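Local coordinates for Rio2 kinase (PDB 4GYI), which is an atypical RIO-family kinase that has an ATPase-dependent role on the maturing pre-40S ribosomal subunit and probably phosphorylates serine and threonine, at residues Y154-F166 with A318-L332. Numbering follows the deposited sequence.
With EDO (1,2-ethanediol), chain D; EDO (1,2-ethanediol), chain E.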
loop_
_atom_site.group_PDB
_atom_site.type_symbol
_atom_site.label_atom_id
_atom_site.label_comp_id
_atom_site.label_asym_id
_atom_site.label_seq_id
_atom_site.Cartn_x
_atom_site.Cartn_y
_atom_site.Cartn_z
ATOM N N TYR A 154 -1.531 -0.577 -13.051
ATOM C CA TYR A 154 -2.512 -1.626 -12.789
ATOM C C TYR A 154 -2.122 -2.464 -11.581
ATOM O O TYR A 154 -2.966 -2.786 -10.753
ATOM C CB TYR A 154 -2.660 -2.500 -14.034
ATOM C CG TYR A 154 -3.127 -3.936 -13.845
ATOM C CD1 TYR A 154 -4.476 -4.246 -13.721
ATOM C CD2 TYR A 154 -2.216 -4.987 -13.878
ATOM C CE1 TYR A 154 -4.910 -5.575 -13.602
ATOM C CE2 TYR A 154 -2.628 -6.313 -13.759
ATOM C CZ TYR A 154 -3.978 -6.602 -13.620
ATOM O OH TYR A 154 -4.381 -7.914 -13.494
ATOM N N LEU A 155 -0.838 -2.808 -11.484
ATOM C CA LEU A 155 -0.348 -3.644 -10.393
ATOM C C LEU A 155 -0.413 -2.915 -9.050
ATOM O O LEU A 155 -0.687 -3.525 -8.015
ATOM C CB LEU A 155 1.083 -4.069 -10.679
ATOM C CG LEU A 155 1.183 -5.092 -11.820
ATOM C CD1 LEU A 155 2.612 -5.190 -12.350
ATOM C CD2 LEU A 155 0.656 -6.489 -11.368
ATOM N N SER A 156 -0.146 -1.611 -9.065
ATOM C CA SER A 156 -0.183 -0.834 -7.835
ATOM C C SER A 156 -1.619 -0.635 -7.384
ATOM O O SER A 156 -1.878 -0.521 -6.178
ATOM C CB SER A 156 0.533 0.500 -7.988
ATOM O OG SER A 156 1.929 0.314 -7.977
ATOM N N ARG A 157 -2.548 -0.600 -8.341
ATOM C CA ARG A 157 -3.982 -0.559 -8.035
ATOM C C ARG A 157 -4.352 -1.814 -7.276
ATOM O O ARG A 157 -5.033 -1.764 -6.256
ATOM C CB ARG A 157 -4.831 -0.528 -9.316
ATOM C CG ARG A 157 -5.370 0.830 -9.717
ATOM C CD ARG A 157 -6.455 0.690 -10.782
ATOM N NE ARG A 157 -7.727 0.229 -10.226
ATOM C CZ ARG A 157 -8.305 -0.931 -10.521
ATOM N NH1 ARG A 157 -7.733 -1.770 -11.373
ATOM N NH2 ARG A 157 -9.467 -1.252 -9.965
ATOM N N LEU A 158 -3.903 -2.954 -7.804
ATOM C CA LEU A 158 -4.216 -4.244 -7.190
ATOM C C LEU A 158 -3.620 -4.333 -5.800
ATOM O O LEU A 158 -4.225 -4.915 -4.894
ATOM C CB LEU A 158 -3.692 -5.413 -8.018
ATOM C CG LEU A 158 -4.352 -5.687 -9.368
ATOM C CD1 LEU A 158 -3.805 -6.994 -9.927
ATOM C CD2 LEU A 158 -5.845 -5.757 -9.236
ATOM N N ALA A 159 -2.417 -3.793 -5.647
ATOM C CA ALA A 159 -1.751 -3.813 -4.355
ATOM C C ALA A 159 -2.580 -3.052 -3.328
ATOM O O ALA A 159 -2.781 -3.538 -2.228
ATOM C CB ALA A 159 -0.347 -3.208 -4.463
ATOM N N ALA A 160 -3.069 -1.868 -3.698
ATOM C CA ALA A 160 -3.853 -1.020 -2.787
ATOM C C ALA A 160 -5.199 -1.659 -2.449
ATOM O O ALA A 160 -5.613 -1.647 -1.305
ATOM C CB ALA A 160 -4.072 0.390 -3.393
ATOM N N ILE A 161 -5.869 -2.216 -3.454
ATOM C CA ILE A 161 -7.139 -2.886 -3.248
ATOM C C ILE A 161 -6.994 -4.064 -2.298
ATOM O O ILE A 161 -7.790 -4.227 -1.361
ATOM C CB ILE A 161 -7.736 -3.364 -4.580
ATOM C CG1 ILE A 161 -8.243 -2.166 -5.379
ATOM C CG2 ILE A 161 -8.894 -4.340 -4.342
ATOM C CD1 ILE A 161 -8.717 -2.525 -6.761
ATOM N N LYS A 162 -5.963 -4.876 -2.529
ATOM C CA LYS A 162 -5.675 -6.016 -1.670
ATOM C C LYS A 162 -5.398 -5.606 -0.229
ATOM O O LYS A 162 -6.000 -6.147 0.708
ATOM C CB LYS A 162 -4.484 -6.822 -2.208
ATOM C CG LYS A 162 -4.109 -8.007 -1.306
ATOM C CD LYS A 162 -3.315 -9.085 -2.062
ATOM C CE LYS A 162 -2.579 -10.008 -1.095
ATOM N NZ LYS A 162 -1.634 -10.939 -1.770
ATOM N N GLU A 163 -4.482 -4.661 -0.055
ATOM C CA GLU A 163 -4.086 -4.234 1.290
ATOM C C GLU A 163 -5.275 -3.661 2.057
ATOM O O GLU A 163 -5.427 -3.883 3.262
ATOM C CB GLU A 163 -2.912 -3.231 1.242
ATOM C CG GLU A 163 -2.591 -2.548 2.602
ATOM C CD GLU A 163 -1.248 -1.792 2.627
ATOM O OE1 GLU A 163 -0.930 -1.079 1.656
ATOM O OE2 GLU A 163 -0.499 -1.902 3.626
ATOM N N PHE A 164 -6.125 -2.930 1.350
ATOM C CA PHE A 164 -7.240 -2.283 1.994
ATOM C C PHE A 164 -8.241 -3.344 2.459
ATOM O O PHE A 164 -8.772 -3.269 3.569
ATOM C CB PHE A 164 -7.877 -1.265 1.045
ATOM C CG PHE A 164 -8.957 -0.420 1.680
ATOM C CD1 PHE A 164 -8.627 0.692 2.439
ATOM C CD2 PHE A 164 -10.301 -0.717 1.484
ATOM C CE1 PHE A 164 -9.621 1.492 3.010
ATOM C CE2 PHE A 164 -11.296 0.073 2.054
ATOM C CZ PHE A 164 -10.950 1.174 2.824
ATOM N N ALA A 165 -8.460 -4.353 1.622
ATOM C CA ALA A 165 -9.391 -5.420 1.957
ATOM C C ALA A 165 -8.899 -6.187 3.185
ATOM O O ALA A 165 -9.681 -6.556 4.058
ATOM C CB ALA A 165 -9.552 -6.357 0.778
ATOM N N PHE A 166 -7.593 -6.429 3.247
ATOM C CA PHE A 166 -7.029 -7.124 4.393
ATOM C C PHE A 166 -7.033 -6.268 5.628
ATOM O O PHE A 166 -7.247 -6.775 6.723
ATOM C CB PHE A 166 -5.629 -7.654 4.108
ATOM C CG PHE A 166 -5.635 -8.928 3.335
ATOM C CD1 PHE A 166 -6.624 -9.874 3.557
ATOM C CD2 PHE A 166 -4.676 -9.183 2.387
ATOM C CE1 PHE A 166 -6.649 -11.056 2.840
ATOM C CE2 PHE A 166 -4.696 -10.367 1.680
ATOM C CZ PHE A 166 -5.689 -11.296 1.899
ATOM N N ALA A 318 -11.229 -12.436 2.183
ATOM C CA ALA A 318 -11.606 -11.030 2.048
ATOM C C ALA A 318 -11.382 -10.538 0.623
ATOM O O ALA A 318 -12.035 -9.605 0.155
ATOM C CB ALA A 318 -10.824 -10.171 3.038
ATOM N N LEU A 319 -10.453 -11.185 -0.066
ATOM C CA LEU A 319 -10.114 -10.820 -1.432
ATOM C C LEU A 319 -11.201 -11.224 -2.436
ATOM O O LEU A 319 -11.416 -10.532 -3.432
ATOM C CB LEU A 319 -8.772 -11.453 -1.808
ATOM C CG LEU A 319 -7.792 -10.593 -2.609
ATOM C CD1 LEU A 319 -7.835 -9.142 -2.126
ATOM C CD2 LEU A 319 -6.375 -11.169 -2.515
ATOM N N GLU A 320 -11.884 -12.337 -2.170
ATOM C CA GLU A 320 -12.944 -12.817 -3.058
ATOM C C GLU A 320 -13.996 -11.741 -3.212
ATOM O O GLU A 320 -14.624 -11.617 -4.261
ATOM C CB GLU A 320 -13.624 -14.063 -2.487
ATOM C CG GLU A 320 -12.701 -15.031 -1.795
ATOM C CD GLU A 320 -11.671 -15.608 -2.731
ATOM O OE1 GLU A 320 -10.578 -15.014 -2.853
ATOM O OE2 GLU A 320 -11.957 -16.656 -3.348
ATOM N N ALA A 321 -14.167 -10.967 -2.144
ATOM C CA ALA A 321 -15.248 -10.002 -2.026
ATOM C C ALA A 321 -15.194 -8.893 -3.074
ATOM O O ALA A 321 -16.229 -8.378 -3.503
ATOM C CB ALA A 321 -15.243 -9.400 -0.633
ATOM N N SER A 322 -13.987 -8.530 -3.487
ATOM C CA SER A 322 -13.810 -7.319 -4.279
ATOM C C SER A 322 -14.111 -7.465 -5.773
ATOM O O SER A 322 -14.617 -6.538 -6.403
ATOM C CB SER A 322 -12.400 -6.768 -4.082
ATOM O OG SER A 322 -12.163 -5.687 -4.961
ATOM N N GLY A 323 -13.800 -8.634 -6.324
ATOM C CA GLY A 323 -13.823 -8.822 -7.762
ATOM C C GLY A 323 -12.399 -9.131 -8.159
ATOM O O GLY A 323 -11.979 -8.884 -9.287
ATOM N N PHE A 324 -11.652 -9.658 -7.195
ATOM C CA PHE A 324 -10.264 -10.029 -7.404
ATOM C C PHE A 324 -10.185 -11.377 -8.110
ATOM O O PHE A 324 -10.343 -12.420 -7.475
ATOM C CB PHE A 324 -9.559 -10.116 -6.053
ATOM C CG PHE A 324 -8.283 -9.345 -5.991
ATOM C CD1 PHE A 324 -8.289 -7.996 -5.691
ATOM C CD2 PHE A 324 -7.074 -9.972 -6.224
ATOM C CE1 PHE A 324 -7.110 -7.288 -5.625
ATOM C CE2 PHE A 324 -5.893 -9.272 -6.167
ATOM C CZ PHE A 324 -5.907 -7.926 -5.868
ATOM N N THR A 325 -9.944 -11.360 -9.419
ATOM C CA THR A 325 -9.832 -12.604 -10.174
ATOM C C THR A 325 -8.604 -13.377 -9.719
ATOM O O THR A 325 -7.689 -12.813 -9.107
ATOM C CB THR A 325 -9.740 -12.364 -11.702
ATOM O OG1 THR A 325 -8.476 -11.778 -12.034
ATOM C CG2 THR A 325 -10.861 -11.447 -12.180
ATOM N N LYS A 326 -8.586 -14.672 -10.007
ATOM C CA LYS A 326 -7.400 -15.469 -9.744
ATOM C C LYS A 326 -6.219 -14.908 -10.544
ATOM O O LYS A 326 -5.080 -14.937 -10.084
ATOM C CB LYS A 326 -7.647 -16.940 -10.088
ATOM C CG LYS A 326 -8.813 -17.556 -9.332
ATOM C CD LYS A 326 -9.032 -19.011 -9.723
ATOM C CE LYS A 326 -10.232 -19.609 -8.997
ATOM N NZ LYS A 326 -11.503 -18.893 -9.309
ATOM N N LYS A 327 -6.504 -14.382 -11.732
ATOM C CA LYS A 327 -5.473 -13.783 -12.566
ATOM C C LYS A 327 -4.879 -12.533 -11.908
ATOM O O LYS A 327 -3.660 -12.340 -11.906
ATOM C CB LYS A 327 -6.010 -13.447 -13.963
ATOM C CG LYS A 327 -4.999 -12.706 -14.825
ATOM C CD LYS A 327 -5.481 -12.489 -16.237
ATOM C CE LYS A 327 -4.455 -11.718 -17.060
ATOM N NZ LYS A 327 -4.321 -10.298 -16.612
ATOM N N MET A 328 -5.744 -11.689 -11.357
ATOM C CA MET A 328 -5.290 -10.507 -10.631
ATOM C C MET A 328 -4.371 -10.875 -9.469
ATOM O O MET A 328 -3.336 -10.245 -9.274
ATOM C CB MET A 328 -6.478 -9.695 -10.135
ATOM C CG MET A 328 -7.310 -9.071 -11.260
ATOM S SD MET A 328 -8.786 -8.246 -10.634
ATOM C CE MET A 328 -9.334 -7.400 -12.124
ATOM N N ALA A 329 -4.737 -11.913 -8.721
ATOM C CA ALA A 329 -3.914 -12.380 -7.608
ATOM C C ALA A 329 -2.546 -12.890 -8.058
ATOM O O ALA A 329 -1.529 -12.626 -7.405
ATOM C CB ALA A 329 -4.649 -13.462 -6.787
ATOM N N LYS A 330 -2.517 -13.617 -9.171
ATOM C CA LYS A 330 -1.255 -14.163 -9.659
ATOM C C LYS A 330 -0.386 -13.038 -10.179
ATOM O O LYS A 330 0.828 -13.036 -9.971
ATOM C CB LYS A 330 -1.481 -15.199 -10.769
ATOM C CG LYS A 330 -2.378 -16.373 -10.385
ATOM C CD LYS A 330 -1.675 -17.402 -9.499
ATOM C CE LYS A 330 -2.525 -18.673 -9.350
ATOM N NZ LYS A 330 -1.820 -19.777 -8.629
ATOM N N ASP A 331 -1.013 -12.091 -10.872
ATOM C CA ASP A 331 -0.308 -10.916 -11.381
ATOM C C ASP A 331 0.361 -10.171 -10.230
ATOM O O ASP A 331 1.566 -9.919 -10.261
ATOM C CB ASP A 331 -1.261 -9.988 -12.139
ATOM C CG ASP A 331 -1.568 -10.482 -13.549
ATOM O OD1 ASP A 331 -0.876 -11.401 -14.010
ATOM O OD2 ASP A 331 -2.485 -9.946 -14.208
ATOM N N LEU A 332 -0.426 -9.846 -9.207
ATOM C CA LEU A 332 0.089 -9.131 -8.049
ATOM C C LEU A 332 1.179 -9.913 -7.318
ATOM O O LEU A 332 2.255 -9.373 -7.080
ATOM C CB LEU A 332 -1.028 -8.780 -7.070
ATOM C CG LEU A 332 -0.602 -7.911 -5.875
ATOM C CD1 LEU A 332 0.044 -6.571 -6.339
ATOM C CD2 LEU A 332 -1.799 -7.663 -4.990
HETATM C C1 EDO D . 3.246 2.781 -10.345
HETATM O O1 EDO D . 3.568 1.854 -9.304
HETATM C C2 EDO D . 3.010 4.147 -9.724
HETATM O O2 EDO D . 2.106 3.985 -8.645
HETATM C C1 EDO E . -10.092 2.893 -8.691
HETATM O O1 EDO E . -9.425 1.788 -9.328
HETATM C C2 EDO E . -10.547 2.504 -7.289
HETATM O O2 EDO E . -9.715 1.456 -6.766
#
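Leu-332 packs as a knob into a hole formed by Leu-155, Leu-158, Ala-159 and Lys-162. Its chi1 of -175° swings CG away from its own backbone N, and the two methyls part: Leu-332 CD1 lies 3.9 Å from Ala-159 CB, Leu-332 CD2 3.6 Å from Lys-162 CD. The Phe-324 ring turns its edge to the helix, Phe-324 CE1 lying 3.7 Å from Ile-161 CG2 and Phe-324 CZ 3.6 Å from Leu-158 O; Leu-319 CD1 covers one face near the rim. Leu-158 crosses Met-328 at about a right angle, Leu-158 CD1 lying 3.8 Å from Met-328 CB. Lys-162 runs extended past both methyls of Leu-319 and carries its ammonium on to Met-262 O. Segment 326-332, started by a Thr-325/Met-328 capping box, crosses segment 154-166 at -105°. Glu-163, on another side of helix 149-172, forms a salt bridge with the ADP-binding Lys-125, the Glu-Lys pair of the protein-kinase helix C. At the periphery, Tyr-154 OH donates to the anti lone pair of Asp-331 OD2 (2.9 Å), the ring and carboxylate planes standing 74° apart. Lys-327 NZ takes the syn lone pair of that oxygen in a salt bridge. A leucine in place of Asp-331 would probably leave the Tyr-154 hydroxyl without its acceptor and the Lys-327 ammonium without its countercharge. The interface is thus mainly apolar, its one cross-segment hydrogen bond ending on a doubly gripped carboxylate oxygen.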